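Local structure of type I site-specific restriction-modification system, R (Restriction) subunit (Vibrio vulnificus, 3H1T) at residues 302-306 with 329-333; 187-191 with 217-222; 308-312 with 345-349; 156-160 with 192-196. The protein is a putative type I restriction subunit that probably binds and hydrolyses ATP and acts on DNA, this fragment holding its N-terminal domain and two RecA-like motor domains. All blocks are in the same frame, centred on the assembly; numbering follows the deposited sequence.

How the contacts relate
Contacts 1, 2 and 3 are mostly buried, whereas contact 4 lies at the surface. Contact 1 belongs to the seven-stranded parallel sheet of the first RecA-like domain and combines backbone hydrogen bonds with aromatic packing. Contact 2 joins two helices covering that sheet by aliphatic packing alone, and touches contact 1 where Leu305 CD2 lies 4.0 Å from Leu222 CD1. Contacts 2 and 4 share helix 181-195; at its C-terminal end, contact 4 turns to a side-chain hydrogen bond and a water bridge, with Val194 lying against Phe333 of contact 1. Contact 3 starts where strand 305-308 of contact 1 ends, and there polar side chains face the second motor domain.

Contact 1: 302-306 with 329-333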
loop_
_atom_site.group_PDB
_atom_site.type_symbol
_atom_site.label_atom_id
_atom_site.label_comp_id
_atom_site.label_asym_id
_atom_site.label_seq_id
_atom_site.Cartn_x
_atom_site.Cartn_y
_atom_site.Cartn_z
ATOM N N PHE A 302 6.587 -18.678 23.352
ATOM C CA PHE A 302 7.519 -19.198 22.357
ATOM C C PHE A 302 8.067 -18.010 21.568
ATOM O O PHE A 302 9.242 -17.647 21.708
ATOM C CB PHE A 302 6.811 -20.174 21.412
ATOM C CG PHE A 302 7.745 -20.925 20.493
ATOM C CD1 PHE A 302 8.713 -21.779 21.015
ATOM C CD2 PHE A 302 7.650 -20.788 19.106
ATOM C CE1 PHE A 302 9.571 -22.489 20.168
ATOM C CE2 PHE A 302 8.503 -21.489 18.245
ATOM C CZ PHE A 302 9.464 -22.340 18.773
ATOM N N PHE A 303 7.198 -17.388 20.766
ATOM C CA PHE A 303 7.552 -16.243 19.913
ATOM C C PHE A 303 7.823 -14.912 20.618
ATOM O O PHE A 303 7.240 -14.604 21.660
ATOM C CB PHE A 303 6.447 -15.997 18.885
ATOM C CG PHE A 303 6.042 -17.213 18.113
ATOM C CD1 PHE A 303 5.039 -18.040 18.592
ATOM C CD2 PHE A 303 6.636 -17.514 16.892
ATOM C CE1 PHE A 303 4.622 -19.155 17.867
ATOM C CE2 PHE A 303 6.225 -18.628 16.156
ATOM C CZ PHE A 303 5.211 -19.449 16.649
ATOM N N ASP A 304 8.706 -14.113 20.027
ATOM C CA ASP A 304 9.016 -12.797 20.574
ATOM C C ASP A 304 8.165 -11.791 19.796
ATOM O O ASP A 304 7.821 -10.704 20.287
ATOM C CB ASP A 304 10.498 -12.455 20.377
ATOM C CG ASP A 304 11.430 -13.464 21.032
ATOM O OD1 ASP A 304 11.595 -14.576 20.484
ATOM O OD2 ASP A 304 12.002 -13.139 22.094
ATOM N N LEU A 305 7.828 -12.187 18.575
ATOM C CA LEU A 305 7.068 -11.353 17.672
ATOM C C LEU A 305 6.198 -12.138 16.701
ATOM O O LEU A 305 6.563 -13.220 16.238
ATOM C CB LEU A 305 8.025 -10.486 16.858
ATOM C CG LEU A 305 7.365 -9.544 15.851
ATOM C CD1 LEU A 305 6.606 -8.486 16.627
ATOM C CD2 LEU A 305 8.421 -8.894 14.954
ATOM N N ILE A 306 5.041 -11.561 16.409
ATOM C CA ILE A 306 4.086 -12.121 15.476
ATOM C C ILE A 306 3.621 -10.996 14.556
ATOM O O ILE A 306 3.239 -9.921 15.030
ATOM C CB ILE A 306 2.854 -12.663 16.201
ATOM C CG1 ILE A 306 3.256 -13.793 17.160
ATOM C CG2 ILE A 306 1.814 -13.121 15.167
ATOM C CD1 ILE A 306 2.722 -15.149 16.780
ATOM N N PHE A 329 -1.137 -16.199 22.298
ATOM C CA PHE A 329 0.263 -15.859 22.204
ATOM C C PHE A 329 0.706 -14.547 22.806
ATOM O O PHE A 329 1.598 -13.892 22.281
ATOM C CB PHE A 329 0.732 -15.963 20.754
ATOM C CG PHE A 329 1.080 -17.359 20.335
ATOM C CD1 PHE A 329 1.984 -18.109 21.090
ATOM C CD2 PHE A 329 0.540 -17.915 19.174
ATOM C CE1 PHE A 329 2.352 -19.385 20.704
ATOM C CE2 PHE A 329 0.904 -19.194 18.781
ATOM C CZ PHE A 329 1.809 -19.930 19.545
ATOM N N GLU A 330 0.051 -14.126 23.879
ATOM C CA GLU A 330 0.506 -12.942 24.592
ATOM C C GLU A 330 1.576 -13.677 25.406
ATOM O O GLU A 330 1.434 -14.874 25.655
ATOM C CB GLU A 330 -0.570 -12.404 25.546
ATOM C CG GLU A 330 -0.020 -11.416 26.578
ATOM C CD GLU A 330 -1.120 -10.741 27.392
ATOM O OE1 GLU A 330 -2.287 -10.717 26.938
ATOM O OE2 GLU A 330 -0.812 -10.222 28.488
ATOM N N PRO A 331 2.655 -13.001 25.819
ATOM C CA PRO A 331 3.005 -11.591 25.646
ATOM C C PRO A 331 3.908 -11.371 24.434
ATOM O O PRO A 331 4.813 -10.530 24.479
ATOM C CB PRO A 331 3.740 -11.240 26.952
ATOM C CG PRO A 331 3.814 -12.592 27.758
ATOM C CD PRO A 331 3.614 -13.652 26.721
ATOM N N ALA A 332 3.697 -12.116 23.357
ATOM C CA ALA A 332 4.541 -11.914 22.183
ATOM C C ALA A 332 4.155 -10.571 21.578
ATOM O O ALA A 332 2.965 -10.241 21.503
ATOM C CB ALA A 332 4.324 -13.039 21.166
ATOM N N PHE A 333 5.150 -9.781 21.176
ATOM C CA PHE A 333 4.851 -8.487 20.567
ATOM C C PHE A 333 4.038 -8.797 19.324
ATOM O O PHE A 333 4.311 -9.783 18.630
ATOM C CB PHE A 333 6.119 -7.729 20.163
ATOM C CG PHE A 333 6.739 -6.929 21.277
ATOM C CD1 PHE A 333 7.564 -7.540 22.219
ATOM C CD2 PHE A 333 6.513 -5.556 21.377
ATOM C CE1 PHE A 333 8.165 -6.805 23.244
ATOM C CE2 PHE A 333 7.111 -4.794 22.413
ATOM C CZ PHE A 333 7.941 -5.425 23.346
#
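Two backbone hydrogen bonds tie the segments together. Phe333 N donates to Asp304 O (3.0 Å) and Ile306 N donates to Phe333 O (2.9 Å), so that Phe333 is held from both sides of Leu305. This is a parallel bridge, with the CA atoms of Leu305 and Phe333 4.6 Å apart; Leu305 CA also approaches Phe333 O at 3.3 Å as a CA-H...O contact. The bridge marks the point where strands 305-308 and 333-338 start to run side by side in the parallel sheet of the first RecA-like domain.

The edge of Phe303 meets the face of Phe329 in a T-shaped pair, centroids 4.9 Å apart and planes at 87°, with CE1 of Phe303 3.4 Å from CZ of Phe329. Among the aliphatic groups, Ala332 CB sits 4.3 Å from Phe303 CB and 4.2 Å from Ile306 CG1, while Leu305 CD1 reaches Phe333 CB at 3.6 Å.

The loop reaches this position through a cis peptide before Pro331, and a backbone hydrogen bond from Ala332 N to Phe329 O (3.0 Å) closes the turn. Asp304 points away, its carboxylate accepting from the backbone N of Arg237 and Arg229. Backbone bonds thus fix the strand register, and apolar groups close the core beside it.

Contact 2: 187-191 with 217-222; sequences INRAV and QISWKL
Both segments are helical throughout and belong to longer helices, 181-195 and 211-224. Their local axes approach to 9.6 Å and cross at -50°, the N-to-C directions diverging by that same 50°. The closest backbone point is Ile187 opposite Ile218, with CA atoms 5.6 Å apart; from there the chains spread towards their C-terminal ends, and the widening gap is filled by Val191, Lys221 and Leu222.

Ile187 and Ile218 both take the mt rotamer. Ile187 puts CD1 3.4 Å from Gln217 CB and CG2 4.1 Å from Ile218 CG1. One turn on, Ala190 points at the other helix, its CB 3.4 Å from Ile218 CD1. Val191 (t) sets CG2 4.3 Å from Ile218 CG2, and its CG1 just reaches Leu222 CD2 at 4.5 Å. Lys221, with chi angles m, t, p, p, bends its aliphatic chain across the groove: CD lies 3.8 Å from Ile187 CG2 and CE 3.7 Å from Val191 CG2. Its NZ then hydrogen-bonds to the carbonyl oxygens of Leu167 and Ser169. The interface itself is apolar packing.

Between the two helices the chain forms strand 200-205 and a P-loop sequence that leads into helix 211-224. The pair is thus a piece of the helical layer packed over the parallel sheet of a RecA-like P-loop NTPase domain.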
loop_
_atom_site.group_PDB
_atom_site.type_symbol
_atom_site.label_atom_id
_atom_site.label_comp_id
_atom_site.label_asym_id
_atom_site.label_seq_id
_atom_site.Cartn_x
_atom_site.Cartn_y
_atom_site.Cartn_z
ATOM N N ILE A 187 8.448 0.643 8.490
ATOM C CA ILE A 187 9.428 -0.211 9.130
ATOM C C ILE A 187 10.050 0.368 10.391
ATOM O O ILE A 187 10.100 -0.305 11.416
ATOM C CB ILE A 187 10.558 -0.585 8.140
ATOM C CG1 ILE A 187 9.972 -1.387 6.973
ATOM C CG2 ILE A 187 11.629 -1.389 8.858
ATOM C CD1 ILE A 187 10.877 -1.460 5.778
ATOM N N ASN A 188 10.521 1.607 10.323
ATOM C CA ASN A 188 11.154 2.260 11.462
ATOM C C ASN A 188 10.217 2.511 12.648
ATOM O O ASN A 188 10.629 2.380 13.803
ATOM C CB ASN A 188 11.790 3.576 11.010
ATOM C CG ASN A 188 13.039 3.363 10.160
ATOM O OD1 ASN A 188 13.319 2.257 9.692
ATOM N ND2 ASN A 188 13.791 4.435 9.952
ATOM N N ARG A 189 8.963 2.868 12.377
ATOM C CA ARG A 189 8.025 3.123 13.466
ATOM C C ARG A 189 7.612 1.842 14.160
ATOM O O ARG A 189 7.235 1.859 15.333
ATOM C CB ARG A 189 6.780 3.846 12.961
ATOM C CG ARG A 189 7.095 5.211 12.414
ATOM C CD ARG A 189 5.864 6.064 12.309
ATOM N NE ARG A 189 6.194 7.373 11.769
ATOM C CZ ARG A 189 5.292 8.265 11.388
ATOM N NH1 ARG A 189 3.994 7.991 11.497
ATOM N NH2 ARG A 189 5.688 9.414 10.869
ATOM N N ALA A 190 7.677 0.736 13.426
ATOM C CA ALA A 190 7.326 -0.565 13.964
ATOM C C ALA A 190 8.434 -0.988 14.915
ATOM O O ALA A 190 8.179 -1.333 16.070
ATOM C CB ALA A 190 7.188 -1.571 12.836
ATOM N N VAL A 191 9.667 -0.940 14.420
ATOM C CA VAL A 191 10.845 -1.301 15.201
ATOM C C VAL A 191 10.948 -0.417 16.430
ATOM O O VAL A 191 11.312 -0.871 17.512
ATOM C CB VAL A 191 12.110 -1.126 14.360
ATOM C CG1 VAL A 191 13.351 -1.381 15.209
ATOM C CG2 VAL A 191 12.056 -2.060 13.162
ATOM N N GLN A 217 11.509 -6.548 6.314
ATOM C CA GLN A 217 12.566 -5.713 6.890
ATOM C C GLN A 217 12.462 -5.503 8.404
ATOM O O GLN A 217 13.473 -5.290 9.071
ATOM C CB GLN A 217 12.639 -4.361 6.164
ATOM C CG GLN A 217 12.996 -4.457 4.669
ATOM C CD GLN A 217 14.478 -4.745 4.392
ATOM O OE1 GLN A 217 14.916 -4.721 3.244
ATOM N NE2 GLN A 217 15.246 -5.018 5.436
ATOM N N ILE A 218 11.256 -5.560 8.957
ATOM C CA ILE A 218 11.116 -5.410 10.402
ATOM C C ILE A 218 11.766 -6.658 11.012
ATOM O O ILE A 218 12.588 -6.573 11.926
ATOM C CB ILE A 218 9.624 -5.362 10.827
ATOM C CG1 ILE A 218 8.958 -4.073 10.309
ATOM C CG2 ILE A 218 9.517 -5.419 12.345
ATOM C CD1 ILE A 218 7.437 -4.035 10.504
ATOM N N SER A 219 11.393 -7.816 10.470
ATOM C CA SER A 219 11.912 -9.106 10.916
ATOM C C SER A 219 13.427 -9.141 10.794
ATOM O O SER A 219 14.124 -9.518 11.734
ATOM C CB SER A 219 11.328 -10.237 10.069
ATOM O OG SER A 219 9.925 -10.093 9.945
ATOM N N TRP A 220 13.942 -8.748 9.637
ATOM C CA TRP A 220 15.379 -8.764 9.444
ATOM C C TRP A 220 16.079 -7.838 10.444
ATOM O O TRP A 220 17.019 -8.254 11.127
ATOM C CB TRP A 220 15.720 -8.377 8.000
ATOM C CG TRP A 220 17.172 -8.469 7.684
ATOM C CD1 TRP A 220 18.060 -7.439 7.616
ATOM C CD2 TRP A 220 17.910 -9.657 7.368
ATOM N NE1 TRP A 220 19.303 -7.904 7.275
ATOM C CE2 TRP A 220 19.241 -9.263 7.116
ATOM C CE3 TRP A 220 17.575 -11.014 7.276
ATOM C CZ2 TRP A 220 20.243 -10.178 6.768
ATOM C CZ3 TRP A 220 18.574 -11.927 6.929
ATOM C CH2 TRP A 220 19.893 -11.500 6.681
ATOM N N LYS A 221 15.609 -6.598 10.558
ATOM C CA LYS A 221 16.213 -5.649 11.487
ATOM C C LYS A 221 16.316 -6.224 12.901
ATOM O O LYS A 221 17.406 -6.276 13.474
ATOM C CB LYS A 221 15.425 -4.324 11.513
ATOM C CG LYS A 221 15.797 -3.343 10.399
ATOM C CD LYS A 221 14.992 -2.044 10.455
ATOM C CE LYS A 221 15.325 -1.190 11.678
ATOM N NZ LYS A 221 16.671 -0.564 11.621
ATOM N N LEU A 222 15.191 -6.666 13.457
ATOM C CA LEU A 222 15.179 -7.224 14.805
ATOM C C LEU A 222 15.909 -8.565 14.927
ATOM O O LEU A 222 16.560 -8.820 15.939
ATOM C CB LEU A 222 13.741 -7.383 15.285
ATOM C CG LEU A 222 12.956 -6.092 15.521
ATOM C CD1 LEU A 222 11.474 -6.369 15.375
ATOM C CD2 LEU A 222 13.283 -5.545 16.890
#

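Contact 3: 308-312 with 345-349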
loop_
_atom_site.group_PDB
_atom_site.type_symbol
_atom_site.label_atom_id
_atom_site.label_comp_id
_atom_site.label_asym_id
_atom_site.label_seq_id
_atom_site.Cartn_x
_atom_site.Cartn_y
_atom_site.Cartn_z
ATOM N N ILE A 308 0.946 -10.040 11.446
ATOM C CA ILE A 308 -0.241 -10.468 10.711
ATOM C C ILE A 308 -0.417 -9.750 9.379
ATOM O O ILE A 308 -0.460 -8.519 9.326
ATOM C CB ILE A 308 -1.499 -10.254 11.562
ATOM C CG1 ILE A 308 -1.313 -10.963 12.904
ATOM C CG2 ILE A 308 -2.740 -10.755 10.806
ATOM C CD1 ILE A 308 -2.365 -10.650 13.903
ATOM N N ASP A 309 -0.530 -10.539 8.313
ATOM C CA ASP A 309 -0.691 -10.033 6.954
ATOM C C ASP A 309 -1.888 -9.091 6.826
ATOM O O ASP A 309 -1.755 -8.004 6.270
ATOM C CB ASP A 309 -0.853 -11.212 5.992
ATOM C CG ASP A 309 -0.583 -10.840 4.538
ATOM O OD1 ASP A 309 0.604 -10.637 4.194
ATOM O OD2 ASP A 309 -1.552 -10.756 3.740
ATOM N N GLU A 310 -3.055 -9.519 7.311
ATOM C CA GLU A 310 -4.287 -8.712 7.283
ATOM C C GLU A 310 -5.106 -9.003 8.530
ATOM O O GLU A 310 -5.520 -10.140 8.761
ATOM C CB GLU A 310 -5.145 -9.017 6.046
ATOM C CG GLU A 310 -6.567 -8.394 6.079
ATOM C CD GLU A 310 -6.579 -6.863 6.158
ATOM O OE1 GLU A 310 -6.053 -6.197 5.236
ATOM O OE2 GLU A 310 -7.123 -6.320 7.140
ATOM N N CYS A 311 -5.359 -7.953 9.308
ATOM C CA CYS A 311 -6.101 -8.060 10.559
ATOM C C CYS A 311 -7.621 -8.134 10.434
ATOM O O CYS A 311 -8.301 -8.554 11.366
ATOM C CB CYS A 311 -5.715 -6.896 11.462
ATOM S SG CYS A 311 -3.948 -6.852 11.818
ATOM N N HIS A 312 -8.167 -7.731 9.295
ATOM C CA HIS A 312 -9.613 -7.794 9.136
ATOM C C HIS A 312 -10.015 -8.853 8.108
ATOM O O HIS A 312 -9.937 -10.058 8.375
ATOM C CB HIS A 312 -10.159 -6.428 8.728
ATOM C CG HIS A 312 -11.655 -6.349 8.742
ATOM N ND1 HIS A 312 -12.379 -6.081 9.885
ATOM C CD2 HIS A 312 -12.563 -6.525 7.755
ATOM C CE1 HIS A 312 -13.669 -6.091 9.598
ATOM N NE2 HIS A 312 -13.808 -6.360 8.312
ATOM N N ASP A 345 -17.190 -1.180 9.275
ATOM C CA ASP A 345 -17.086 -2.632 9.461
ATOM C C ASP A 345 -15.768 -3.009 10.144
ATOM O O ASP A 345 -15.588 -4.123 10.635
ATOM C CB ASP A 345 -17.182 -3.292 8.072
ATOM C CG ASP A 345 -15.998 -2.926 7.162
ATOM O OD1 ASP A 345 -15.476 -1.792 7.279
ATOM O OD2 ASP A 345 -15.604 -3.767 6.324
ATOM N N ASN A 346 -14.884 -2.025 10.212
ATOM C CA ASN A 346 -13.514 -2.112 10.724
ATOM C C ASN A 346 -13.138 -1.946 12.205
ATOM O O ASN A 346 -12.058 -2.399 12.619
ATOM C CB ASN A 346 -12.677 -1.097 9.925
ATOM C CG ASN A 346 -11.704 -1.767 8.992
ATOM O OD1 ASN A 346 -11.810 -2.974 8.740
ATOM N ND2 ASN A 346 -10.762 -1.000 8.457
ATOM N N ARG A 347 -13.973 -1.272 12.987
ATOM C CA ARG A 347 -13.681 -0.973 14.399
ATOM C C ARG A 347 -12.991 -1.975 15.344
ATOM O O ARG A 347 -12.057 -1.579 16.073
ATOM C CB ARG A 347 -14.948 -0.446 15.026
ATOM C CG ARG A 347 -15.593 0.583 14.116
ATOM C CD ARG A 347 -16.269 1.647 14.910
ATOM N NE ARG A 347 -17.359 2.265 14.163
ATOM C CZ ARG A 347 -17.229 3.287 13.316
ATOM N NH1 ARG A 347 -16.039 3.840 13.078
ATOM N NH2 ARG A 347 -18.310 3.783 12.728
ATOM N N ASP A 348 -13.409 -3.243 15.353
ATOM C CA ASP A 348 -12.751 -4.187 16.266
ATOM C C ASP A 348 -11.245 -4.314 16.021
ATOM O O ASP A 348 -10.466 -4.565 16.955
ATOM C CB ASP A 348 -13.411 -5.565 16.208
ATOM C CG ASP A 348 -14.770 -5.587 16.895
ATOM O OD1 ASP A 348 -15.112 -4.582 17.567
ATOM O OD2 ASP A 348 -15.483 -6.615 16.775
ATOM N N THR A 349 -10.828 -4.143 14.776
ATOM C CA THR A 349 -9.417 -4.221 14.472
ATOM C C THR A 349 -8.670 -3.061 15.094
ATOM O O THR A 349 -7.615 -3.254 15.690
ATOM C CB THR A 349 -9.181 -4.214 12.964
ATOM O OG1 THR A 349 -9.499 -5.511 12.457
ATOM C CG2 THR A 349 -7.721 -3.893 12.648
#
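His312 lays its imidazole against residues 345-349, the turn that leads into helix 347-352, with Asn346 OD1 above one ring face and Thr349 OG1 at the ring edge. Its CE1 comes to 2.9 Å of Asp345 O, and NE2 stays 3.7 Å from Asp345 OD2. His312 ND1 is 3.4 Å from Asn346 OD1, but the angle is too poor for a hydrogen bond, so the ring is placed by close packing against 345-349. Beside it, Cys311 CB rests 3.8 Å from Thr349 CG2, and both residues also touch Leu202 of strand 200-205.

Each side is braced by its own polar bonds. His312 N donates to Glu310 OE2 at 2.8 Å, and the Glu310 carboxylate also bonds Thr338 OG1 and Ala339 N. Opposite, Thr349 N donates to Asn346 O at 3.0 Å, Asn346 ND2 bonds Thr340 OG1 and Pro341 O, and Asp345 OD2 bonds Ser531 OG, at the start of helix 530-537 in the second motor domain.

Residues 309-312 read Asp-Glu-Cys-His, a DECH form of helicase motif II (Walker B) at the end of strand 305-308, here linked through Glu310 to the Thr-Ala-Thr of motif III. The arrangement is that of the cleft between the two RecA-like domains of a superfamily 2 helicase.

Contact 4: 156-160 with 192-196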
loop_
_atom_site.group_PDB
_atom_site.type_symbol
_atom_site.label_atom_id
_atom_site.label_comp_id
_atom_site.label_asym_id
_atom_site.label_seq_id
_atom_site.Cartn_x
_atom_site.Cartn_y
_atom_site.Cartn_z
ATOM N N ASP A 156 13.450 11.936 22.830
ATOM C CA ASP A 156 12.024 12.181 22.730
ATOM C C ASP A 156 11.232 10.901 22.521
ATOM O O ASP A 156 10.101 10.777 22.992
ATOM C CB ASP A 156 11.746 13.139 21.579
ATOM C CG ASP A 156 10.315 13.588 21.544
ATOM O OD1 ASP A 156 9.924 14.364 22.444
ATOM O OD2 ASP A 156 9.580 13.157 20.631
ATOM N N GLU A 157 11.837 9.949 21.820
ATOM C CA GLU A 157 11.220 8.659 21.524
ATOM C C GLU A 157 11.470 7.626 22.640
ATOM O O GLU A 157 10.865 6.552 22.647
ATOM C CB GLU A 157 11.764 8.139 20.193
ATOM C CG GLU A 157 10.713 7.774 19.129
ATOM C CD GLU A 157 9.613 8.799 18.997
ATOM O OE1 GLU A 157 8.730 8.830 19.880
ATOM O OE2 GLU A 157 9.633 9.575 18.018
ATOM N N GLY A 158 12.360 7.940 23.580
ATOM C CA GLY A 158 12.625 7.020 24.676
ATOM C C GLY A 158 13.203 5.675 24.290
ATOM O O GLY A 158 12.581 4.638 24.490
ATOM N N ILE A 159 14.416 5.681 23.762
ATOM C CA ILE A 159 15.064 4.442 23.367
ATOM C C ILE A 159 16.371 4.322 24.135
ATOM O O ILE A 159 17.264 5.162 24.009
ATOM C CB ILE A 159 15.292 4.431 21.838
ATOM C CG1 ILE A 159 13.932 4.245 21.146
ATOM C CG2 ILE A 159 16.308 3.351 21.450
ATOM C CD1 ILE A 159 13.946 4.489 19.677
ATOM N N LYS A 160 16.451 3.272 24.946
ATOM C CA LYS A 160 17.606 2.987 25.794
ATOM C C LYS A 160 18.856 2.730 24.967
ATOM O O LYS A 160 18.757 2.370 23.798
ATOM C CB LYS A 160 17.287 1.779 26.679
ATOM C CG LYS A 160 15.880 1.857 27.252
ATOM C CD LYS A 160 15.482 0.654 28.090
ATOM C CE LYS A 160 14.017 0.778 28.518
ATOM N NZ LYS A 160 13.676 -0.145 29.634
ATOM N N GLN A 192 10.618 0.856 16.238
ATOM C CA GLN A 192 10.641 1.857 17.305
ATOM C C GLN A 192 9.586 1.485 18.347
ATOM O O GLN A 192 9.854 1.476 19.547
ATOM C CB GLN A 192 10.323 3.223 16.694
ATOM C CG GLN A 192 10.623 4.452 17.529
ATOM C CD GLN A 192 10.281 5.747 16.783
ATOM O OE1 GLN A 192 10.956 6.128 15.821
ATOM N NE2 GLN A 192 9.212 6.416 17.220
ATOM N N SER A 193 8.382 1.188 17.872
ATOM C CA SER A 193 7.273 0.798 18.740
ATOM C C SER A 193 7.668 -0.364 19.652
ATOM O O SER A 193 7.443 -0.327 20.864
ATOM C CB SER A 193 6.063 0.370 17.904
ATOM O OG SER A 193 5.463 1.476 17.255
ATOM N N VAL A 194 8.241 -1.401 19.052
ATOM C CA VAL A 194 8.670 -2.582 19.779
ATOM C C VAL A 194 9.719 -2.225 20.819
ATOM O O VAL A 194 9.661 -2.683 21.955
ATOM C CB VAL A 194 9.239 -3.636 18.801
ATOM C CG1 VAL A 194 9.805 -4.805 19.558
ATOM C CG2 VAL A 194 8.137 -4.103 17.874
ATOM N N LEU A 195 10.664 -1.379 20.440
ATOM C CA LEU A 195 11.707 -0.988 21.374
ATOM C C LEU A 195 11.157 -0.194 22.552
ATOM O O LEU A 195 11.779 -0.172 23.614
ATOM C CB LEU A 195 12.800 -0.176 20.665
ATOM C CG LEU A 195 13.489 -0.906 19.496
ATOM C CD1 LEU A 195 14.620 -0.043 18.917
ATOM C CD2 LEU A 195 14.036 -2.240 19.984
ATOM N N GLN A 196 9.994 0.439 22.378
ATOM C CA GLN A 196 9.372 1.242 23.443
ATOM C C GLN A 196 8.452 0.389 24.325
ATOM O O GLN A 196 7.872 0.873 25.302
ATOM C CB GLN A 196 8.539 2.377 22.844
ATOM C CG GLN A 196 9.261 3.263 21.861
ATOM C CD GLN A 196 8.318 4.251 21.207
ATOM O OE1 GLN A 196 7.314 3.867 20.607
ATOM N NE2 GLN A 196 8.638 5.530 21.314
HETATM O O HOH W 1 14.287 1.143 24.013
#
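Glu157 ends helix 146-157, and its carbonyl does the main polar work: Glu157 O accepts a hydrogen bond from Gln196 NE2 at 2.8 Å, nearly straight at 171°. Its side chain points at the other segment too, with OE1 3.6 Å from Gln196 NE2. Glu157 OE2 lies 3.3 Å from Gln192 NE2, at an angle too poor for a hydrogen bond.

Gly158 follows as the first residue off the helix, with a positive phi of 63° that favours glycine and lets the chain turn along the end of helix 181-195. This is a junction between parts of the fold: helix 146-157 comes after the N-terminal six-stranded mixed sheet, probably the nuclease domain as in other HsdR subunits, while helix 181-195 flanks the parallel sheet of the first RecA-like domain.

Ile159 supplies the apolar side. Its CD1 lies 4.0 Å from Gln192 CG, and it also packs on Leu164 and Leu167 of the short helix 164-167, where Leu195 touches Leu167 as well. At Lys160 the link passes through a water molecule, which accepts from Lys160 N at 3.2 Å and donates to Leu195 O at 2.9 Å.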